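Long-range contact in putative DNA helicase (Lactobacillus plantarum, PDB 3DMN), which probably couples ATP hydrolysis to DNA unwinding, as UvrD-like helicases do, and is represented here by its C-terminal domain: residues A[30-42]-A[160-172]. Numbering follows the deposited sequence.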
loop_
_atom_site.group_PDB
_atom_site.type_symbol
_atom_site.label_atom_id
_atom_site.label_comp_id
_atom_site.label_asym_id
_atom_site.label_seq_id
_atom_site.Cartn_x
_atom_site.Cartn_y
_atom_site.Cartn_z
ATOM N N ARG A 30 -11.401 10.898 -13.281
ATOM C CA ARG A 30 -10.907 10.966 -11.927
ATOM C C ARG A 30 -9.428 11.340 -11.958
ATOM O O ARG A 30 -8.622 10.581 -12.454
ATOM C CB ARG A 30 -11.102 9.614 -11.233
ATOM N N GLN A 31 -9.092 12.513 -11.436
ATOM C CA GLN A 31 -7.692 12.943 -11.289
ATOM C C GLN A 31 -7.302 12.998 -9.826
ATOM O O GLN A 31 -8.091 13.433 -8.993
ATOM C CB GLN A 31 -7.487 14.341 -11.873
ATOM C CG GLN A 31 -7.765 14.452 -13.374
ATOM C CD GLN A 31 -6.758 13.642 -14.189
ATOM O OE1 GLN A 31 -5.545 13.837 -14.056
ATOM N NE2 GLN A 31 -7.256 12.721 -15.020
ATOM N N GLY A 32 -6.071 12.595 -9.528
ATOM C CA GLY A 32 -5.541 12.652 -8.183
ATOM C C GLY A 32 -4.022 12.736 -8.166
ATOM O O GLY A 32 -3.388 12.951 -9.217
ATOM N N ASP A 33 -3.448 12.573 -6.977
ATOM C CA ASP A 33 -1.998 12.662 -6.776
ATOM C C ASP A 33 -1.314 11.484 -7.463
ATOM O O ASP A 33 -1.843 10.357 -7.472
ATOM C CB ASP A 33 -1.649 12.540 -5.282
ATOM C CG ASP A 33 -2.032 13.750 -4.473
ATOM O OD1 ASP A 33 -2.216 14.851 -5.035
ATOM O OD2 ASP A 33 -2.118 13.581 -3.240
ATOM N N LEU A 34 -0.106 11.712 -7.971
ATOM C CA LEU A 34 0.713 10.564 -8.394
ATOM C C LEU A 34 0.954 9.645 -7.194
ATOM O O LEU A 34 1.183 10.143 -6.081
ATOM C CB LEU A 34 2.078 11.008 -8.911
ATOM C CG LEU A 34 2.088 11.764 -10.236
ATOM C CD1 LEU A 34 3.508 12.279 -10.525
ATOM C CD2 LEU A 34 1.556 10.912 -11.367
ATOM N N PRO A 35 0.895 8.307 -7.409
ATOM C CA PRO A 35 1.322 7.395 -6.306
ATOM C C PRO A 35 2.690 7.778 -5.796
ATOM O O PRO A 35 3.548 8.235 -6.563
ATOM C CB PRO A 35 1.361 6.020 -6.969
ATOM C CG PRO A 35 0.294 6.144 -8.091
ATOM C CD PRO A 35 0.455 7.570 -8.608
ATOM N N ASN A 36 2.861 7.689 -4.486
ATOM C CA ASN A 36 4.173 8.003 -3.889
ATOM C C ASN A 36 4.836 6.754 -3.380
ATOM O O ASN A 36 4.245 6.001 -2.614
ATOM C CB ASN A 36 4.122 9.133 -2.836
ATOM C CG ASN A 36 3.358 8.773 -1.577
ATOM O OD1 ASN A 36 3.887 8.943 -0.456
ATOM N ND2 ASN A 36 2.126 8.329 -1.726
ATOM N N VAL A 37 6.071 6.551 -3.833
ATOM C CA VAL A 37 6.867 5.395 -3.421
ATOM C C VAL A 37 7.967 5.904 -2.484
ATOM O O VAL A 37 8.641 6.913 -2.774
ATOM C CB VAL A 37 7.498 4.723 -4.671
ATOM C CG1 VAL A 37 8.440 3.575 -4.267
ATOM C CG2 VAL A 37 6.368 4.216 -5.593
ATOM N N VAL A 38 8.145 5.196 -1.368
ATOM C CA VAL A 38 9.203 5.596 -0.422
ATOM C C VAL A 38 9.986 4.367 -0.096
ATOM O O VAL A 38 9.425 3.375 0.360
ATOM C CB VAL A 38 8.646 6.233 0.857
ATOM C CG1 VAL A 38 9.791 6.753 1.715
ATOM C CG2 VAL A 38 7.705 7.373 0.509
ATOM N N VAL A 39 11.297 4.448 -0.337
ATOM C CA VAL A 39 12.198 3.328 -0.039
ATOM C C VAL A 39 12.964 3.679 1.219
ATOM O O VAL A 39 13.553 4.766 1.301
ATOM C CB VAL A 39 13.154 3.033 -1.200
ATOM C CG1 VAL A 39 14.181 1.936 -0.809
ATOM C CG2 VAL A 39 12.338 2.615 -2.449
ATOM N N THR A 40 12.922 2.783 2.204
ATOM C CA THR A 40 13.466 3.058 3.535
ATOM C C THR A 40 14.531 2.020 3.874
ATOM O O THR A 40 14.513 0.924 3.330
ATOM C CB THR A 40 12.353 2.998 4.590
ATOM O OG1 THR A 40 11.839 1.662 4.699
ATOM C CG2 THR A 40 11.188 3.975 4.226
ATOM N N PRO A 41 15.494 2.372 4.742
ATOM C CA PRO A 41 16.621 1.466 4.985
ATOM C C PRO A 41 16.380 0.283 5.877
ATOM O O PRO A 41 17.196 -0.641 5.877
ATOM C CB PRO A 41 17.676 2.384 5.650
ATOM C CG PRO A 41 16.791 3.453 6.369
ATOM C CD PRO A 41 15.686 3.690 5.377
ATOM N N ASN A 42 15.328 0.317 6.700
ATOM C CA ASN A 42 15.090 -0.768 7.643
ATOM C C ASN A 42 13.641 -0.742 8.079
ATOM O O ASN A 42 12.907 0.230 7.763
ATOM C CB ASN A 42 16.039 -0.721 8.858
ATOM C CG ASN A 42 16.101 0.667 9.461
ATOM O OD1 ASN A 42 15.056 1.224 9.825
ATOM N ND2 ASN A 42 17.294 1.250 9.529
ATOM N N LEU A 160 8.689 -3.323 -10.162
ATOM C CA LEU A 160 8.317 -1.928 -10.419
ATOM C C LEU A 160 9.309 -1.218 -11.316
ATOM O O LEU A 160 9.051 -0.079 -11.742
ATOM C CB LEU A 160 8.067 -1.157 -9.113
ATOM C CG LEU A 160 6.900 -1.733 -8.269
ATOM C CD1 LEU A 160 6.852 -1.002 -6.920
ATOM C CD2 LEU A 160 5.573 -1.591 -9.011
ATOM N N ALA A 161 10.413 -1.897 -11.671
ATOM C CA ALA A 161 11.469 -1.236 -12.471
ATOM C C ALA A 161 10.910 -0.797 -13.835
ATOM O O ALA A 161 11.307 0.226 -14.371
ATOM C CB ALA A 161 12.679 -2.161 -12.651
ATOM N N ARG A 162 10.005 -1.583 -14.386
ATOM C CA ARG A 162 9.475 -1.316 -15.728
ATOM C C ARG A 162 8.550 -0.121 -15.755
ATOM O O ARG A 162 8.286 0.416 -16.825
ATOM C CB ARG A 162 8.749 -2.533 -16.308
ATOM C CG ARG A 162 7.401 -2.920 -15.647
ATOM C CD ARG A 162 6.794 -4.169 -16.312
ATOM N NE ARG A 162 6.844 -4.076 -17.791
ATOM C CZ ARG A 162 6.001 -3.338 -18.509
ATOM N NH1 ARG A 162 5.051 -2.627 -17.915
ATOM N NH2 ARG A 162 6.100 -3.291 -19.834
ATOM N N VAL A 163 8.049 0.296 -14.601
ATOM C CA VAL A 163 7.064 1.410 -14.598
ATOM C C VAL A 163 7.742 2.715 -14.990
ATOM O O VAL A 163 8.809 3.034 -14.511
ATOM C CB VAL A 163 6.395 1.550 -13.220
ATOM C CG1 VAL A 163 5.388 2.686 -13.232
ATOM C CG2 VAL A 163 5.683 0.242 -12.848
ATOM N N ASN A 164 7.082 3.482 -15.853
ATOM C CA ASN A 164 7.567 4.777 -16.269
ATOM C C ASN A 164 7.762 5.664 -15.034
ATOM O O ASN A 164 6.812 5.879 -14.251
ATOM C CB ASN A 164 6.514 5.330 -17.244
ATOM C CG ASN A 164 6.895 6.646 -17.881
ATOM O OD1 ASN A 164 7.706 7.420 -17.347
ATOM N ND2 ASN A 164 6.258 6.941 -19.011
ATOM N N HIS A 165 8.971 6.215 -14.876
ATOM C CA HIS A 165 9.240 7.030 -13.673
ATOM C C HIS A 165 8.355 8.266 -13.557
ATOM O O HIS A 165 8.161 8.782 -12.448
ATOM C CB HIS A 165 10.694 7.462 -13.593
ATOM C CG HIS A 165 11.633 6.338 -13.278
ATOM N ND1 HIS A 165 12.937 6.550 -12.872
ATOM C CD2 HIS A 165 11.460 4.995 -13.303
ATOM C CE1 HIS A 165 13.525 5.379 -12.669
ATOM N NE2 HIS A 165 12.653 4.420 -12.934
ATOM N N ALA A 166 7.787 8.717 -14.669
ATOM C CA ALA A 166 6.872 9.865 -14.639
ATOM C C ALA A 166 5.568 9.589 -13.848
ATOM O O ALA A 166 4.862 10.520 -13.426
ATOM C CB ALA A 166 6.517 10.286 -16.066
ATOM N N LEU A 167 5.226 8.309 -13.733
ATOM C CA LEU A 167 3.905 7.904 -13.176
ATOM C C LEU A 167 3.857 7.854 -11.664
ATOM O O LEU A 167 2.812 7.546 -11.078
ATOM C CB LEU A 167 3.478 6.541 -13.753
ATOM C CG LEU A 167 3.236 6.561 -15.275
ATOM C CD1 LEU A 167 2.927 5.149 -15.769
ATOM C CD2 LEU A 167 2.081 7.471 -15.639
ATOM N N TYR A 168 4.989 8.070 -11.012
ATOM C CA TYR A 168 4.983 8.090 -9.557
ATOM C C TYR A 168 6.078 8.969 -9.030
ATOM O O TYR A 168 7.010 9.315 -9.790
ATOM C CB TYR A 168 5.141 6.655 -9.002
ATOM C CG TYR A 168 6.445 5.975 -9.352
ATOM C CD1 TYR A 168 7.489 5.934 -8.412
ATOM C CD2 TYR A 168 6.621 5.306 -10.579
ATOM C CE1 TYR A 168 8.698 5.265 -8.701
ATOM C CE2 TYR A 168 7.832 4.647 -10.879
ATOM C CZ TYR A 168 8.853 4.624 -9.920
ATOM O OH TYR A 168 10.060 3.973 -10.128
ATOM N N THR A 169 5.993 9.323 -7.736
ATOM C CA THR A 169 7.103 10.022 -7.088
ATOM C C THR A 169 7.921 9.039 -6.252
ATOM O O THR A 169 7.390 8.036 -5.756
ATOM C CB THR A 169 6.641 11.194 -6.217
ATOM O OG1 THR A 169 5.914 10.696 -5.087
ATOM C CG2 THR A 169 5.772 12.173 -7.060
ATOM N N LEU A 170 9.219 9.327 -6.135
ATOM C CA LEU A 170 10.132 8.462 -5.404
ATOM C C LEU A 170 10.843 9.274 -4.331
ATOM O O LEU A 170 11.529 10.271 -4.636
ATOM C CB LEU A 170 11.150 7.820 -6.354
ATOM C CG LEU A 170 12.164 6.882 -5.698
ATOM C CD1 LEU A 170 11.459 5.655 -5.127
ATOM C CD2 LEU A 170 13.256 6.481 -6.723
ATOM N N ASN A 171 10.706 8.827 -3.085
ATOM C CA ASN A 171 11.377 9.478 -1.944
ATOM C C ASN A 171 11.219 10.996 -1.948
ATOM O O ASN A 171 12.208 11.726 -1.764
ATOM C CB ASN A 171 12.851 9.094 -1.893
ATOM C CG ASN A 171 13.045 7.627 -1.736
ATOM O OD1 ASN A 171 12.201 6.964 -1.180
ATOM N ND2 ASN A 171 14.179 7.099 -2.225
ATOM N N GLU A 172 9.980 11.459 -2.159
ATOM C CA GLU A 172 9.707 12.890 -2.277
ATOM C C GLU A 172 9.902 13.615 -0.936
ATOM O O GLU A 172 9.368 13.202 0.099
ATOM C CB GLU A 172 8.306 13.120 -2.855
ATOM C CG GLU A 172 7.912 14.579 -3.019
ATOM C CD GLU A 172 6.965 14.785 -4.185
ATOM O OE1 GLU A 172 5.759 15.023 -3.954
ATOM O OE2 GLU A 172 7.438 14.707 -5.342
HETATM O O HOH W 1 7.630 9.652 -2.927
#
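T169 inserts its N-H and C=O between P35 and V37: T169 N donates to P35 O (2.9 Å) and V37 N to T169 O; V37 O then accepts from N171 N (2.8 Å). Two residues on from V37, at V39, the acceptor becomes a side chain. N171 leaves the extended conformation, and its OD1 takes the N-H of V39 at 2.8 Å, nearly straight at 169° and in the carbonyl plane. A chi1 of -60° sets the N171 amide beside its own backbone N and brings OD1 to V39.

On the sheet face that carries V37 and L170, CG2 of V37 meets CD1 of the Y168 ring obliquely at 3.5 Å, while its CG1 branch touches CD1 of L170; V39 CG2 reaches that same methyl more loosely. T169 lies on the other face, its OG1 3.3 Å from N36 CB.

The pairing is parallel and adds 169-170 as the short edge strand of the Rossmann-like alpha/beta sheet expected of a P-loop NTPase-type domain, with strand 147-153 on the other flank of 36-40. A water bridges the edge, donating to V37 O, accepting from E172 N and bonded to T169 OG1 (2.9 Å), so V37 O serves two donors.

At the entry to the strand, L34 lays CD2 against L167 O (3.6 Å) and CD1 near A166 O. The 3-10 turn 165-167 opens with an Asx turn in which N164 OD1 accepts from A166 N. Further out, the N36 amide bonds through ND2 to T149 OG1, and P35 packs on F14 of helix 9-16.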